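Long-range contacts in sulfite reductase [ferredoxin] (PDB 1ZJ8), which reduces sulfite to sulfide with electrons from ferredoxin, using a siroheme and a [4Fe-4S] cluster: residues Asp211-Leu215 and Trp281-Ser286; Pro216-Lys220 and Arg297-Leu302; Asp235-Ile239 and Val277-Trp281. All coordinates share one frame; numbering follows the deposited sequence.

Interaction 1. Residues Asp211-Leu215 and Trp281-Ser286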
loop_
_atom_site.group_PDB
_atom_site.type_symbol
_atom_site.label_atom_id
_atom_site.label_comp_id
_atom_site.label_asym_id
_atom_site.label_seq_id
_atom_site.Cartn_x
_atom_site.Cartn_y
_atom_site.Cartn_z
ATOM N N ASP A 211 -2.240 -16.768 17.179
ATOM C CA ASP A 211 -0.948 -17.316 16.727
ATOM C C ASP A 211 -0.062 -16.326 15.984
ATOM O O ASP A 211 1.153 -16.353 16.153
ATOM C CB ASP A 211 -1.151 -18.582 15.906
ATOM C CG ASP A 211 -1.906 -19.624 16.680
ATOM O OD1 ASP A 211 -3.104 -19.358 16.974
ATOM O OD2 ASP A 211 -1.295 -20.664 17.028
ATOM N N PHE A 212 -0.679 -15.451 15.187
ATOM C CA PHE A 212 0.044 -14.461 14.384
ATOM C C PHE A 212 -0.289 -13.028 14.799
ATOM O O PHE A 212 -0.026 -12.083 14.053
ATOM C CB PHE A 212 -0.254 -14.681 12.896
ATOM C CG PHE A 212 0.098 -16.056 12.430
ATOM C CD1 PHE A 212 1.417 -16.494 12.489
ATOM C CD2 PHE A 212 -0.878 -16.925 11.981
ATOM C CE1 PHE A 212 1.759 -17.765 12.079
ATOM C CE2 PHE A 212 -0.550 -18.213 11.579
ATOM C CZ PHE A 212 0.767 -18.634 11.627
ATOM N N ALA A 213 -0.829 -12.862 16.002
ATOM C CA ALA A 213 -1.106 -11.536 16.520
ATOM C C ALA A 213 0.124 -10.830 17.104
ATOM O O ALA A 213 0.043 -9.655 17.425
ATOM C CB ALA A 213 -2.227 -11.605 17.552
ATOM N N ASP A 214 1.250 -11.527 17.258
ATOM C CA ASP A 214 2.454 -10.899 17.821
ATOM C C ASP A 214 3.682 -11.325 17.039
ATOM O O ASP A 214 4.267 -12.403 17.277
ATOM C CB ASP A 214 2.593 -11.238 19.315
ATOM C CG ASP A 214 3.780 -10.538 19.995
ATOM O OD1 ASP A 214 4.504 -9.751 19.340
ATOM O OD2 ASP A 214 3.984 -10.788 21.204
ATOM N N LEU A 215 4.056 -10.460 16.095
ATOM C CA LEU A 215 5.209 -10.683 15.225
ATOM C C LEU A 215 6.271 -9.601 15.496
ATOM O O LEU A 215 5.981 -8.564 16.121
ATOM C CB LEU A 215 4.784 -10.679 13.743
ATOM C CG LEU A 215 3.475 -11.370 13.352
ATOM C CD1 LEU A 215 3.274 -11.263 11.857
ATOM C CD2 LEU A 215 3.459 -12.812 13.760
ATOM N N TRP A 281 1.765 -20.193 3.510
ATOM C CA TRP A 281 1.732 -18.826 4.020
ATOM C C TRP A 281 1.943 -18.857 5.526
ATOM O O TRP A 281 2.742 -18.080 6.066
ATOM C CB TRP A 281 0.404 -18.154 3.677
ATOM C CG TRP A 281 0.296 -16.747 4.159
ATOM C CD1 TRP A 281 0.611 -15.612 3.465
ATOM C CD2 TRP A 281 -0.161 -16.315 5.448
ATOM N NE1 TRP A 281 0.381 -14.501 4.243
ATOM C CE2 TRP A 281 -0.098 -14.903 5.464
ATOM C CE3 TRP A 281 -0.601 -16.981 6.595
ATOM C CZ2 TRP A 281 -0.481 -14.148 6.575
ATOM C CZ3 TRP A 281 -0.986 -16.222 7.696
ATOM C CH2 TRP A 281 -0.925 -14.819 7.674
ATOM N N ALA A 282 1.241 -19.774 6.196
ATOM C CA ALA A 282 1.340 -19.895 7.652
ATOM C C ALA A 282 2.780 -20.216 8.082
ATOM O O ALA A 282 3.303 -19.634 9.029
ATOM C CB ALA A 282 0.370 -20.941 8.162
ATOM N N ALA A 283 3.420 -21.113 7.350
ATOM C CA ALA A 283 4.757 -21.552 7.671
ATOM C C ALA A 283 5.779 -20.419 7.534
ATOM O O ALA A 283 6.692 -20.266 8.364
ATOM C CB ALA A 283 5.132 -22.699 6.778
ATOM N N VAL A 284 5.634 -19.612 6.489
ATOM C CA VAL A 284 6.526 -18.456 6.296
ATOM C C VAL A 284 6.324 -17.446 7.435
ATOM O O VAL A 284 7.295 -16.980 8.059
ATOM C CB VAL A 284 6.281 -17.759 4.935
ATOM C CG1 VAL A 284 7.041 -16.445 4.861
ATOM C CG2 VAL A 284 6.676 -18.677 3.755
ATOM N N THR A 285 5.060 -17.127 7.712
ATOM C CA THR A 285 4.732 -16.224 8.792
ATOM C C THR A 285 5.262 -16.754 10.127
ATOM O O THR A 285 5.671 -15.968 10.992
ATOM C CB THR A 285 3.217 -16.011 8.886
ATOM O OG1 THR A 285 2.703 -15.705 7.583
ATOM C CG2 THR A 285 2.891 -14.867 9.844
ATOM N N SER A 286 5.247 -18.082 10.289
ATOM C CA SER A 286 5.720 -18.736 11.528
ATOM C C SER A 286 7.224 -18.606 11.692
ATOM O O SER A 286 7.714 -18.365 12.793
ATOM C CB SER A 286 5.309 -20.201 11.540
ATOM O OG SER A 286 3.892 -20.311 11.421
#
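The rings of F212 and W281 meet as an edge-to-face (T-shaped) pair. The edge of the W281 six-membered ring is turned toward the face of F212. The ring planes stand at 78° and the centroids are 5.8 Å apart. CB of D211 lies over one face of F212, toward the rim. At its edge, in the ring plane, F212 meets OG of S286, with CE1 to OG at 3.4 Å. One face of W281 carries OG1 of T285, which sits over the ring. The contact packs the loop between helix 196-206 and strand 219-224 against helix 277-291. It lies within the siroheme and [4Fe-4S] domain of the nitrite and sulfite reductase family, away from the cofactors. F212 carries most of the contact from the loop side. Its CG lies beside its backbone N (chi1 -57°), and this turns the ring toward W281, A282, T285 and S286 of the helix. T285 gives the aliphatic part of the surface. Its CG2 is anti to the backbone N and comes within 3.4 Å of CD1 of F212. The same methyl also meets CD1 of L215, at 4.1 Å. A282 adds its CB, near CZ of F212. Outside the two segments, NE1 of W281 donates to OG1 of T221, and the indole also meets the ring of Y206. The loop has a polar tie to the same helix further on, where O of D211 accepts from NH1 of R289. The two hydroxyls of the helix turn back onto their own backbone. OG1 of T285 bonds to O of W281, which also accepts the backbone N of T285. S286 repeats the pattern one residue on. Its OG reaches O of A282 at 2.6 Å, from above the carbonyl plane.

Interaction 2. Residues Pro216-Lys220 and Arg297-Leu302. With SRM (siroheme), chain E.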
loop_
_atom_site.group_PDB
_atom_site.type_symbol
_atom_site.label_atom_id
_atom_site.label_comp_id
_atom_site.label_asym_id
_atom_site.label_seq_id
_atom_site.Cartn_x
_atom_site.Cartn_y
_atom_site.Cartn_z
ATOM N N PRO A 216 7.517 -9.857 15.060
ATOM C CA PRO A 216 8.600 -8.890 15.165
ATOM C C PRO A 216 8.236 -7.499 14.649
ATOM O O PRO A 216 8.742 -6.497 15.173
ATOM C CB PRO A 216 9.686 -9.496 14.271
ATOM C CG PRO A 216 9.436 -10.968 14.291
ATOM C CD PRO A 216 7.967 -11.139 14.474
ATOM N N ARG A 217 7.406 -7.454 13.604
ATOM C CA ARG A 217 6.868 -6.202 13.090
ATOM C C ARG A 217 5.668 -6.443 12.180
ATOM O O ARG A 217 5.094 -7.546 12.162
ATOM C CB ARG A 217 7.963 -5.460 12.326
ATOM C CG ARG A 217 8.493 -4.244 13.042
ATOM C CD ARG A 217 9.117 -3.278 12.033
ATOM N NE ARG A 217 9.248 -1.928 12.561
ATOM C CZ ARG A 217 8.222 -1.128 12.813
ATOM N NH1 ARG A 217 6.961 -1.516 12.596
ATOM N NH2 ARG A 217 8.472 0.075 13.298
ATOM N N LYS A 218 5.283 -5.397 11.440
ATOM C CA LYS A 218 4.258 -5.506 10.405
ATOM C C LYS A 218 4.694 -6.489 9.310
ATOM O O LYS A 218 5.898 -6.661 9.050
ATOM C CB LYS A 218 3.926 -4.121 9.817
ATOM C CG LYS A 218 5.043 -3.445 9.036
ATOM C CD LYS A 218 4.549 -2.229 8.251
ATOM C CE LYS A 218 4.718 -0.910 9.013
ATOM N NZ LYS A 218 4.071 0.235 8.284
ATOM N N TYR A 219 3.689 -7.104 8.678
ATOM C CA TYR A 219 3.862 -8.210 7.732
ATOM C C TYR A 219 2.890 -8.099 6.556
ATOM O O TYR A 219 1.680 -8.207 6.721
ATOM C CB TYR A 219 3.606 -9.514 8.461
ATOM C CG TYR A 219 3.897 -10.795 7.709
ATOM C CD1 TYR A 219 5.182 -11.255 7.584
ATOM C CD2 TYR A 219 2.871 -11.578 7.204
ATOM C CE1 TYR A 219 5.455 -12.446 6.946
ATOM C CE2 TYR A 219 3.134 -12.779 6.571
ATOM C CZ TYR A 219 4.437 -13.216 6.447
ATOM O OH TYR A 219 4.739 -14.413 5.823
ATOM N N LYS A 220 3.446 -7.908 5.369
ATOM C CA LYS A 220 2.688 -7.571 4.185
ATOM C C LYS A 220 2.691 -8.725 3.184
ATOM O O LYS A 220 3.755 -9.277 2.840
ATOM C CB LYS A 220 3.281 -6.311 3.532
ATOM C CG LYS A 220 2.947 -5.045 4.276
ATOM C CD LYS A 220 3.688 -3.829 3.732
ATOM C CE LYS A 220 3.190 -2.565 4.452
ATOM N NZ LYS A 220 4.058 -1.359 4.305
ATOM N N ARG A 297 14.124 -1.744 16.746
ATOM C CA ARG A 297 12.827 -1.453 16.108
ATOM C C ARG A 297 12.924 -1.243 14.602
ATOM O O ARG A 297 12.039 -1.654 13.871
ATOM C CB ARG A 297 12.214 -0.195 16.720
ATOM C CG ARG A 297 10.733 -0.200 16.713
ATOM C CD ARG A 297 10.202 -1.091 17.817
ATOM N NE ARG A 297 8.773 -1.377 17.660
ATOM C CZ ARG A 297 8.270 -2.379 16.931
ATOM N NH1 ARG A 297 9.057 -3.196 16.227
ATOM N NH2 ARG A 297 6.959 -2.548 16.879
ATOM N N ALA A 298 13.995 -0.606 14.147
ATOM C CA ALA A 298 14.232 -0.420 12.717
ATOM C C ALA A 298 15.081 -1.535 12.090
ATOM O O ALA A 298 15.560 -1.378 10.969
ATOM C CB ALA A 298 14.897 0.923 12.469
ATOM N N LYS A 299 15.287 -2.642 12.806
ATOM C CA LYS A 299 15.997 -3.800 12.246
ATOM C C LYS A 299 15.225 -5.078 12.597
ATOM O O LYS A 299 15.817 -6.132 12.873
ATOM C CB LYS A 299 17.436 -3.844 12.774
ATOM C CG LYS A 299 18.439 -4.755 12.002
ATOM C CD LYS A 299 19.515 -5.314 12.990
ATOM C CE LYS A 299 20.278 -6.529 12.471
ATOM N NZ LYS A 299 21.601 -6.175 11.899
ATOM N N ALA A 300 13.893 -4.970 12.544
ATOM C CA ALA A 300 12.984 -6.027 12.982
ATOM C C ALA A 300 12.312 -6.779 11.830
ATOM O O ALA A 300 11.858 -7.907 12.011
ATOM C CB ALA A 300 11.923 -5.425 13.911
ATOM N N ARG A 301 12.268 -6.167 10.650
ATOM C CA ARG A 301 11.464 -6.679 9.537
ATOM C C ARG A 301 12.088 -7.865 8.816
ATOM O O ARG A 301 13.314 -8.039 8.811
ATOM C CB ARG A 301 11.203 -5.555 8.536
ATOM C CG ARG A 301 10.433 -4.447 9.185
ATOM C CD ARG A 301 9.519 -3.763 8.262
ATOM N NE ARG A 301 8.580 -4.662 7.618
ATOM C CZ ARG A 301 7.656 -4.242 6.766
ATOM N NH1 ARG A 301 7.540 -2.953 6.507
ATOM N NH2 ARG A 301 6.828 -5.100 6.195
ATOM N N LEU A 302 11.230 -8.658 8.181
ATOM C CA LEU A 302 11.655 -9.907 7.592
ATOM C C LEU A 302 12.770 -9.734 6.555
ATOM O O LEU A 302 13.664 -10.578 6.460
ATOM C CB LEU A 302 10.466 -10.624 6.971
ATOM C CG LEU A 302 10.746 -12.002 6.357
ATOM C CD1 LEU A 302 11.362 -12.914 7.408
ATOM C CD2 LEU A 302 9.470 -12.611 5.789
HETATM FE FE SRM E . 2.537 2.982 5.657
HETATM C CHA SRM E . 3.463 4.147 8.732
HETATM C CHB SRM E . 0.402 5.544 5.347
HETATM C CHC SRM E . 1.625 1.841 2.749
HETATM C CHD SRM E . 5.797 2.026 5.033
HETATM N NA SRM E . 1.893 4.420 6.889
HETATM C C1A SRM E . 2.288 4.673 8.156
HETATM C C2A SRM E . 1.362 5.578 8.908
HETATM C CMA SRM E . 0.438 4.758 9.755
HETATM C CDA SRM E . 2.088 6.658 9.662
HETATM C CEA SRM E . 2.254 6.545 11.144
HETATM O O3A SRM E . 2.902 5.596 11.597
HETATM O O4A SRM E . 1.748 7.380 11.908
HETATM C C3A SRM E . 0.633 6.216 7.775
HETATM C CAA SRM E . -0.820 6.444 8.022
HETATM C CBA SRM E . -0.859 7.827 8.614
HETATM C CCA SRM E . -2.126 8.529 8.247
HETATM O O1A SRM E . -2.574 8.400 7.087
HETATM O O2A SRM E . -2.709 9.209 9.127
HETATM C C4A SRM E . 0.970 5.347 6.612
HETATM N NB SRM E . 1.141 3.515 4.380
HETATM C C1B SRM E . 0.300 4.550 4.376
HETATM C C2B SRM E . -0.734 4.529 3.285
HETATM C CMB SRM E . -2.098 4.992 3.713
HETATM C CDB SRM E . -0.252 5.434 2.201
HETATM C CEB SRM E . -1.108 5.605 0.996
HETATM O O3B SRM E . -1.674 6.685 0.723
HETATM O O4B SRM E . -1.244 4.619 0.272
HETATM C C3B SRM E . -0.630 3.075 2.879
HETATM C CAB SRM E . -1.537 2.213 3.718
HETATM C CBB SRM E . -1.918 0.947 3.012
HETATM C CCB SRM E . -2.623 0.018 3.957
HETATM O O1B SRM E . -3.844 -0.112 3.918
HETATM O O2B SRM E . -1.998 -0.656 4.770
HETATM C C4B SRM E . 0.768 2.769 3.344
HETATM N NC SRM E . 3.518 2.236 4.169
HETATM C C1C SRM E . 2.952 1.641 3.099
HETATM C C2C SRM E . 3.873 1.143 2.187
HETATM C CDC SRM E . 3.665 0.663 0.790
HETATM C CEC SRM E . 3.289 -0.739 0.505
HETATM O O3C SRM E . 2.959 -1.502 1.441
HETATM O O4C SRM E . 3.344 -1.077 -0.686
HETATM C C3C SRM E . 5.055 1.261 2.853
HETATM C CAC SRM E . 6.310 0.801 2.186
HETATM C CBC SRM E . 6.564 -0.677 1.972
HETATM C CCC SRM E . 7.064 -1.281 3.272
HETATM O O1C SRM E . 6.285 -1.423 4.254
HETATM O O2C SRM E . 8.279 -1.600 3.318
HETATM C C4C SRM E . 4.814 1.856 4.065
HETATM N ND SRM E . 4.191 2.762 6.803
HETATM C C1D SRM E . 5.408 2.543 6.281
HETATM C C2D SRM E . 6.383 2.940 7.216
HETATM C CAD SRM E . 7.761 2.306 7.283
HETATM C CBD SRM E . 7.968 1.134 8.192
HETATM C CCD SRM E . 9.248 0.350 8.244
HETATM O O1D SRM E . 9.194 -0.844 7.873
HETATM O O2D SRM E . 10.323 0.876 8.638
HETATM C C3D SRM E . 5.697 3.407 8.324
HETATM C CDD SRM E . 6.266 3.516 9.713
HETATM C CED SRM E . 6.455 2.322 10.622
HETATM O O3D SRM E . 5.937 1.234 10.368
HETATM O O4D SRM E . 7.139 2.403 11.652
HETATM C C4D SRM E . 4.343 3.289 8.056
#
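This contact is part of the siroheme pocket, where basic side chains from two backbone segments meet the carboxylates of the cofactor. The loop leading into strand 219-224 supplies R217 and K218, and the start of the strand supplies K220. The loop before helix 302-309 supplies R301. NH1 of R301 donates to O1D of siroheme at 3.0 Å, almost straight at 174°. O1D lies in the guanidinium plane, at its edge. K218 lays CG over the centre of one face of that guanidinium. The K218 chain bends at chi3 (94°) and runs on toward the macrocycle. R217 is extended from CG to NE, and its NE donates to O of R297 at 3.1 Å. Its guanidinium stacks on that of R297, centres 4.3 Å apart and planes at 18°. NH2 of R217 approaches O4D of siroheme, also at 3.1 Å. R297 forms a salt bridge with D174 and gives a weak bond from NH1 to O of P216. Y219 points its CB away from 297-302, but its ring edge comes back to CD2 of L302. The siroheme carboxylates, with D174 at R297 and D235 paired with NH2 of R301, probably offset the gathered positive charge.

Interaction 3. Residues Asp235-Ile239 and Val277-Trp281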
loop_
_atom_site.group_PDB
_atom_site.type_symbol
_atom_site.label_atom_id
_atom_site.label_comp_id
_atom_site.label_asym_id
_atom_site.label_seq_id
_atom_site.Cartn_x
_atom_site.Cartn_y
_atom_site.Cartn_z
ATOM N N ASP A 235 6.521 -8.674 2.100
ATOM C CA ASP A 235 7.241 -9.643 2.932
ATOM C C ASP A 235 7.128 -11.040 2.371
ATOM O O ASP A 235 8.054 -11.836 2.492
ATOM C CB ASP A 235 6.686 -9.667 4.349
ATOM C CG ASP A 235 6.906 -8.368 5.070
ATOM O OD1 ASP A 235 8.069 -8.107 5.463
ATOM O OD2 ASP A 235 5.920 -7.603 5.228
ATOM N N VAL A 236 5.975 -11.341 1.783
ATOM C CA VAL A 236 5.724 -12.660 1.194
ATOM C C VAL A 236 4.765 -12.512 0.005
ATOM O O VAL A 236 3.795 -11.765 0.077
ATOM C CB VAL A 236 5.164 -13.688 2.252
ATOM C CG1 VAL A 236 3.803 -13.263 2.791
ATOM C CG2 VAL A 236 5.079 -15.099 1.653
ATOM N N ALA A 237 5.048 -13.206 -1.090
ATOM C CA ALA A 237 4.206 -13.103 -2.279
ATOM C C ALA A 237 3.995 -14.455 -2.973
ATOM O O ALA A 237 4.927 -15.261 -3.105
ATOM C CB ALA A 237 4.785 -12.089 -3.241
ATOM N N PHE A 238 2.752 -14.704 -3.382
ATOM C CA PHE A 238 2.410 -15.885 -4.170
ATOM C C PHE A 238 1.894 -15.391 -5.524
ATOM O O PHE A 238 0.790 -14.849 -5.615
ATOM C CB PHE A 238 1.341 -16.718 -3.460
ATOM C CG PHE A 238 1.773 -17.279 -2.129
ATOM C CD1 PHE A 238 1.813 -16.475 -0.996
ATOM C CD2 PHE A 238 2.100 -18.622 -2.002
ATOM C CE1 PHE A 238 2.198 -16.999 0.245
ATOM C CE2 PHE A 238 2.478 -19.150 -0.781
ATOM C CZ PHE A 238 2.527 -18.335 0.349
ATOM N N ILE A 239 2.700 -15.544 -6.567
ATOM C CA ILE A 239 2.371 -14.976 -7.872
ATOM C C ILE A 239 2.231 -16.103 -8.889
ATOM O O ILE A 239 3.094 -16.955 -8.981
ATOM C CB ILE A 239 3.443 -13.939 -8.316
ATOM C CG1 ILE A 239 3.180 -12.504 -7.802
ATOM C CG2 ILE A 239 3.460 -13.829 -9.830
ATOM C CD1 ILE A 239 2.346 -12.325 -6.568
ATOM N N VAL A 277 -1.556 -23.094 -0.492
ATOM C CA VAL A 277 -1.103 -21.710 -0.311
ATOM C C VAL A 277 -1.301 -21.204 1.117
ATOM O O VAL A 277 -0.348 -20.702 1.719
ATOM C CB VAL A 277 -1.708 -20.720 -1.385
ATOM C CG1 VAL A 277 -1.340 -19.256 -1.093
ATOM C CG2 VAL A 277 -1.233 -21.091 -2.786
ATOM N N PRO A 278 -2.523 -21.315 1.666
ATOM C CA PRO A 278 -2.745 -20.925 3.072
ATOM C C PRO A 278 -1.762 -21.578 4.069
ATOM O O PRO A 278 -1.293 -20.932 5.029
ATOM C CB PRO A 278 -4.187 -21.397 3.333
ATOM C CG PRO A 278 -4.852 -21.373 2.009
ATOM C CD PRO A 278 -3.773 -21.747 1.013
ATOM N N GLU A 279 -1.469 -22.851 3.814
ATOM C CA GLU A 279 -0.566 -23.675 4.629
ATOM C C GLU A 279 0.878 -23.106 4.609
ATOM O O GLU A 279 1.536 -22.888 5.635
ATOM C CB GLU A 279 -0.556 -25.076 4.005
ATOM C CG GLU A 279 -0.612 -26.243 4.931
ATOM C CD GLU A 279 -0.469 -27.570 4.156
ATOM O OE1 GLU A 279 0.431 -27.681 3.276
ATOM O OE2 GLU A 279 -1.251 -28.513 4.441
ATOM N N VAL A 280 1.354 -22.883 3.396
ATOM C CA VAL A 280 2.699 -22.411 3.173
ATOM C C VAL A 280 2.824 -20.989 3.706
ATOM O O VAL A 280 3.860 -20.623 4.281
ATOM C CB VAL A 280 3.026 -22.450 1.677
ATOM C CG1 VAL A 280 4.358 -21.764 1.395
ATOM C CG2 VAL A 280 3.019 -23.896 1.171
ATOM N N TRP A 281 1.765 -20.193 3.510
ATOM C CA TRP A 281 1.732 -18.826 4.020
ATOM C C TRP A 281 1.943 -18.857 5.526
ATOM O O TRP A 281 2.742 -18.080 6.066
ATOM C CB TRP A 281 0.404 -18.154 3.677
ATOM C CG TRP A 281 0.296 -16.747 4.159
ATOM C CD1 TRP A 281 0.611 -15.612 3.465
ATOM C CD2 TRP A 281 -0.161 -16.315 5.448
ATOM N NE1 TRP A 281 0.381 -14.501 4.243
ATOM C CE2 TRP A 281 -0.098 -14.903 5.464
ATOM C CE3 TRP A 281 -0.601 -16.981 6.595
ATOM C CZ2 TRP A 281 -0.481 -14.148 6.575
ATOM C CZ3 TRP A 281 -0.986 -16.222 7.696
ATOM C CH2 TRP A 281 -0.925 -14.819 7.674
#
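F238 has its CG beside its own backbone N (chi1 -63°), and V277 has its CG1 anti to its backbone N. These rotations bring the valine methyl over one face of the phenyl ring. It is a CH-pi contact: CG1 of V277 lies 3.8 Å from the centroid of the F238 ring, 17° off the normal. The two side chains come from opposite directions. V280, nearly one helical turn on, meets the same ring at its edge, with CG1 3.9 Å from CE2 of F238. The elements joined are strand 236-243, an inner strand of the mixed six-stranded sheet, and the first turn of helix 277-291, which packs on one side of that sheet. The strand and helix segments run nearly antiparallel, at 159°, with axes 10.4 Å apart. V236 and F238 both point their CB toward the helix, while A237 between them points away. W281 crosses F238 at about a right angle. CE1 of F238 lies in the indole plane, at its edge, 3.8 Å from CD1 of W281. V236 meets the indole more obliquely, through CG1 to NE1 at 3.9 Å. Helix 196-206 also touches the helix side here, through A198 on V277 and I202 on W281.

Interactions 1 and 3 use successive parts of helix 277-291 and share W281. In interaction 1 the indole meets the loop, and in interaction 3 it meets the strand. Their centres are 11 Å apart. Interaction 2 is the one at the siroheme. Y219 ties it to interaction 1: its OH is 3.0 Å from OG1 of T285, a weak hydrogen bond. D235 ties it to interaction 3, just before strand 236-243. Its OD2 makes a salt bridge with NH2 of R301 at 2.8 Å and accepts the backbone N of K220. D235 thus joins both segments of interaction 2. The side chains of L215 and V236 are each about 12 Å from the siroheme.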